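Amicyanin (Paracoccus versutus, PDB 1ID2) carries single electrons at a type 1 blue copper centre set in a small beta barrel of the cupredoxin kind. Local coordinates at residues N48-V51 with M52-V56; A67-G70 with E71-T74. One frame throughout, in Å; residues are numbered along the deposited sequence.

Overall arrangement
Contacts 1 and 2 follow one another along the chain, with their centres about 10 Å apart. Residues 48-56 leave strand 43-48 of the five-stranded sheet and run to strand 57-58, bringing His54 to the copper on the way. Strand 68-69 pairs antiparallel with 57-58, and residues 70-74 then travel beside the first loop toward strand 77-83, neighbour of 43-48 in that sheet. Two probable hydrogen bonds tie the loops: Gly70 N to Val56 O at 2.7 Å and Asn55 ND2 to Gly70 O at 2.8 Å. Pro53 also packs on Met72. The second loop therefore flanks the histidine-bearing one within this cupredoxin fold.

Contact 1: N48-V51 with M52-V56; sequences NGEV and MPHNV. With CU (copper (II) ion), chain D.
His54 of the type 1 copper site is met along the ring edge away from the copper by Asn48, at CD2, and Glu50, at NE2, in the loop that follows strand 43-48 of this cupredoxin barrel. His54 ND1 binds the copper at 2.0 Å, in a site completed by Cys93, His96 and Met99, while NE2 across the ring donates to Glu50 OE2 at 2.7 Å. That bond is nearly straight (165°), lies close to the ring plane and uses the anti lone pair of OE2; the carboxylate and ring are almost coplanar. Together with the copper bond at ND1, this His-carboxylate pair should hold the imidazole's rotation; the carboxylate would also tend to make the ring a stronger donor to the metal. Lys28 forms a salt bridge to the other carboxylate oxygen, OE1, and the backbone N of Met29 donates to OE2, so the buried second-shell group is itself anchored.

Asn48 has CG anti to its own N (chi1 -174°), which carries the amide across to the histidine. Its OD1 closes an Asx turn by accepting Glu50 N at 3.1 Å. On the looser solvent side Val51 and Met52 are exposed, and the contacts across are carbon ones such as Pro53 CD to Val51 O (3.4 Å), without a side-chain hydrogen bond. Further in, the buried Asn48 ND2 donates to Met52 O at 2.9 Å, the donor tilted 31° from the carbonyl plane.

Contact 2: A67-G70 with E71-T74; sequences AFRG and EMMT
Arg69 and Met72 meet where the chain leaves the two-stranded antiparallel sheet of 57-58 and 68-69 for the loop whose Met72 side chain lies about 6 Å from the copper. The guanidinium lies against the thioether chain, the two side chains crossing at about a right angle: NH2 is 3.4 Å from Met72 CG, and NH1 is 3.6 Å from Met72 SD. At its edge, near the guanidinium plane, NH2 also approaches Glu71 CA at 3.5 Å. Bends at chi2 and chi3 bring the arginine's NE round to the Gly70 carbonyl, whose O is 2.9 Å away. Met72 is bent as well: chi2 (-62°) sets SD beside the guanidinium, and chi3 (-59°) turns CE toward Pro53.

In the next shell, Gly70 is fixed by backbone pairing with Val56, and its O accepts from Asn55 ND2. Asn55 is touched by both Arg69 and Met72, so the loop carrying His54 backs the pair. With an alanine in place of Met72, the guanidinium would probably lose its thioether support and be freer to swing, and a gap would open beside Pro53. No hydrogen bond joins Arg69 to Glu71 or Met72, and Arg69 NH2 stays 6.5 Å from Glu71 OE1. The contact therefore rests mainly on van der Waals packing, with a polarisable sulfur beside a cationic group, and any attraction to the glutamate is probably weak at this separation.

Contact 1: N48-V51 with M52-V56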
loop_
_atom_site.group_PDB
_atom_site.type_symbol
_atom_site.label_atom_id
_atom_site.label_comp_id
_atom_site.label_asym_id
_atom_site.label_seq_id
_atom_site.Cartn_x
_atom_site.Cartn_y
_atom_site.Cartn_z
ATOM N N ASN A 48 6.157 -7.431 1.073
ATOM C CA ASN A 48 7.287 -7.554 0.189
ATOM C C ASN A 48 7.912 -8.944 0.311
ATOM O O ASN A 48 8.325 -9.351 1.405
ATOM C CB ASN A 48 8.338 -6.482 0.528
ATOM C CG ASN A 48 9.490 -6.471 -0.472
ATOM O OD1 ASN A 48 9.396 -7.083 -1.516
ATOM N ND2 ASN A 48 10.574 -5.773 -0.146
ATOM N N GLY A 49 7.957 -9.664 -0.798
ATOM C CA GLY A 49 8.505 -10.996 -0.780
ATOM C C GLY A 49 9.991 -11.050 -1.074
ATOM O O GLY A 49 10.588 -12.107 -0.929
ATOM N N GLU A 50 10.601 -9.950 -1.504
ATOM C CA GLU A 50 11.977 -10.019 -1.985
ATOM C C GLU A 50 12.915 -9.100 -1.233
ATOM O O GLU A 50 12.469 -8.204 -0.511
ATOM C CB GLU A 50 12.039 -9.729 -3.495
ATOM C CG GLU A 50 11.276 -8.496 -3.974
ATOM C CD GLU A 50 11.253 -8.370 -5.500
ATOM O OE1 GLU A 50 11.385 -9.395 -6.196
ATOM O OE2 GLU A 50 11.050 -7.248 -6.007
ATOM N N VAL A 51 14.214 -9.258 -1.470
ATOM C CA VAL A 51 15.224 -8.433 -0.796
ATOM C C VAL A 51 15.357 -6.983 -1.279
ATOM O O VAL A 51 15.924 -6.149 -0.577
ATOM C CB VAL A 51 16.627 -9.097 -0.839
ATOM C CG1 VAL A 51 16.656 -10.281 0.070
ATOM C CG2 VAL A 51 16.956 -9.546 -2.232
ATOM N N MET A 52 14.927 -6.704 -2.505
ATOM C CA MET A 52 14.781 -5.320 -2.973
ATOM C C MET A 52 13.752 -4.585 -2.129
ATOM O O MET A 52 12.599 -4.980 -2.070
ATOM C CB MET A 52 14.305 -5.293 -4.420
ATOM C CG MET A 52 14.229 -3.903 -5.024
ATOM S SD MET A 52 15.839 -3.268 -5.445
ATOM C CE MET A 52 16.041 -3.903 -7.127
ATOM N N PRO A 53 14.120 -3.433 -1.583
ATOM C CA PRO A 53 13.099 -2.780 -0.769
ATOM C C PRO A 53 12.082 -2.070 -1.648
ATOM O O PRO A 53 12.424 -1.534 -2.701
ATOM C CB PRO A 53 13.909 -1.821 0.108
ATOM C CG PRO A 53 15.316 -2.403 0.079
ATOM C CD PRO A 53 15.458 -2.878 -1.330
ATOM N N HIS A 54 10.838 -2.050 -1.190
ATOM C CA HIS A 54 9.728 -1.477 -1.929
ATOM C C HIS A 54 8.835 -0.737 -0.945
ATOM O O HIS A 54 8.804 -1.085 0.233
ATOM C CB HIS A 54 8.940 -2.573 -2.628
ATOM C CG HIS A 54 9.724 -3.306 -3.686
ATOM N ND1 HIS A 54 10.179 -2.678 -4.819
ATOM C CD2 HIS A 54 9.982 -4.631 -3.789
ATOM C CE1 HIS A 54 10.699 -3.626 -5.575
ATOM N NE2 HIS A 54 10.608 -4.819 -5.005
ATOM N N ASN A 55 8.259 0.382 -1.370
ATOM C CA ASN A 55 7.269 1.070 -0.542
ATOM C C ASN A 55 5.985 1.322 -1.321
ATOM O O ASN A 55 5.787 0.735 -2.400
ATOM C CB ASN A 55 7.823 2.390 0.024
ATOM C CG ASN A 55 7.853 3.512 -1.001
ATOM O OD1 ASN A 55 7.938 3.253 -2.185
ATOM N ND2 ASN A 55 7.887 4.761 -0.537
ATOM N N VAL A 56 5.040 2.006 -0.670
ATOM C CA VAL A 56 3.790 2.442 -1.310
ATOM C C VAL A 56 3.727 3.954 -1.196
ATOM O O VAL A 56 3.983 4.483 -0.111
ATOM C CB VAL A 56 2.546 1.804 -0.610
ATOM C CG1 VAL A 56 1.254 2.419 -1.114
ATOM C CG2 VAL A 56 2.515 0.327 -0.895
HETATM CU CU CU D . 9.909 -0.824 -5.572
#

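Contact 2: A67-G70 with E71-T74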
loop_
_atom_site.group_PDB
_atom_site.type_symbol
_atom_site.label_atom_id
_atom_site.label_comp_id
_atom_site.label_asym_id
_atom_site.label_seq_id
_atom_site.Cartn_x
_atom_site.Cartn_y
_atom_site.Cartn_z
ATOM N N ALA A 67 1.635 14.881 -0.967
ATOM C CA ALA A 67 2.149 13.572 -1.346
ATOM C C ALA A 67 2.367 12.719 -0.104
ATOM O O ALA A 67 2.737 13.235 0.962
ATOM C CB ALA A 67 3.464 13.722 -2.097
ATOM N N PHE A 68 2.248 11.406 -0.290
ATOM C CA PHE A 68 2.454 10.428 0.773
ATOM C C PHE A 68 3.473 9.366 0.334
ATOM O O PHE A 68 3.323 8.737 -0.708
ATOM C CB PHE A 68 1.112 9.769 1.148
ATOM C CG PHE A 68 1.210 8.817 2.308
ATOM C CD1 PHE A 68 1.422 7.458 2.086
ATOM C CD2 PHE A 68 1.273 9.298 3.609
ATOM C CE1 PHE A 68 1.719 6.605 3.135
ATOM C CE2 PHE A 68 1.571 8.445 4.676
ATOM C CZ PHE A 68 1.800 7.102 4.438
ATOM N N ARG A 69 4.530 9.202 1.120
ATOM C CA ARG A 69 5.529 8.198 0.837
ATOM C C ARG A 69 5.596 7.240 2.006
ATOM O O ARG A 69 5.972 7.639 3.094
ATOM C CB ARG A 69 6.882 8.859 0.650
ATOM C CG ARG A 69 7.869 8.018 -0.124
ATOM C CD ARG A 69 9.253 8.055 0.501
ATOM N NE ARG A 69 9.427 6.976 1.472
ATOM C CZ ARG A 69 10.437 6.107 1.474
ATOM N NH1 ARG A 69 11.388 6.158 0.543
ATOM N NH2 ARG A 69 10.540 5.233 2.466
ATOM N N GLY A 70 5.229 5.984 1.786
ATOM C CA GLY A 70 5.277 5.008 2.859
ATOM C C GLY A 70 6.725 4.651 3.130
ATOM O O GLY A 70 7.577 4.856 2.272
ATOM N N GLU A 71 7.010 4.097 4.299
ATOM C CA GLU A 71 8.356 3.622 4.610
ATOM C C GLU A 71 8.675 2.359 3.813
ATOM O O GLU A 71 7.763 1.622 3.417
ATOM C CB GLU A 71 8.468 3.331 6.106
ATOM C CG GLU A 71 8.716 4.571 6.957
ATOM C CD GLU A 71 9.032 4.240 8.411
ATOM O OE1 GLU A 71 9.853 3.331 8.677
ATOM O OE2 GLU A 71 8.472 4.913 9.300
ATOM N N MET A 72 9.961 2.153 3.524
ATOM C CA MET A 72 10.445 0.975 2.772
ATOM C C MET A 72 10.307 -0.352 3.541
ATOM O O MET A 72 10.590 -0.400 4.737
ATOM C CB MET A 72 11.917 1.161 2.388
ATOM C CG MET A 72 12.222 2.450 1.622
ATOM S SD MET A 72 11.383 2.568 0.035
ATOM C CE MET A 72 12.027 1.144 -0.665
ATOM N N MET A 73 9.758 -1.372 2.881
ATOM C CA MET A 73 9.696 -2.735 3.413
ATOM C C MET A 73 10.884 -3.464 2.836
ATOM O O MET A 73 11.283 -3.245 1.680
ATOM C CB MET A 73 8.441 -3.489 2.952
ATOM C CG MET A 73 7.114 -2.924 3.420
ATOM S SD MET A 73 5.679 -3.482 2.430
ATOM C CE MET A 73 5.431 -2.071 1.342
ATOM N N THR A 74 11.534 -4.226 3.695
ATOM C CA THR A 74 12.478 -5.215 3.248
ATOM C C THR A 74 11.717 -6.523 3.251
ATOM O O THR A 74 10.472 -6.536 3.389
ATOM C CB THR A 74 13.689 -5.278 4.185
ATOM O OG1 THR A 74 13.270 -5.649 5.503
ATOM C CG2 THR A 74 14.353 -3.918 4.258
#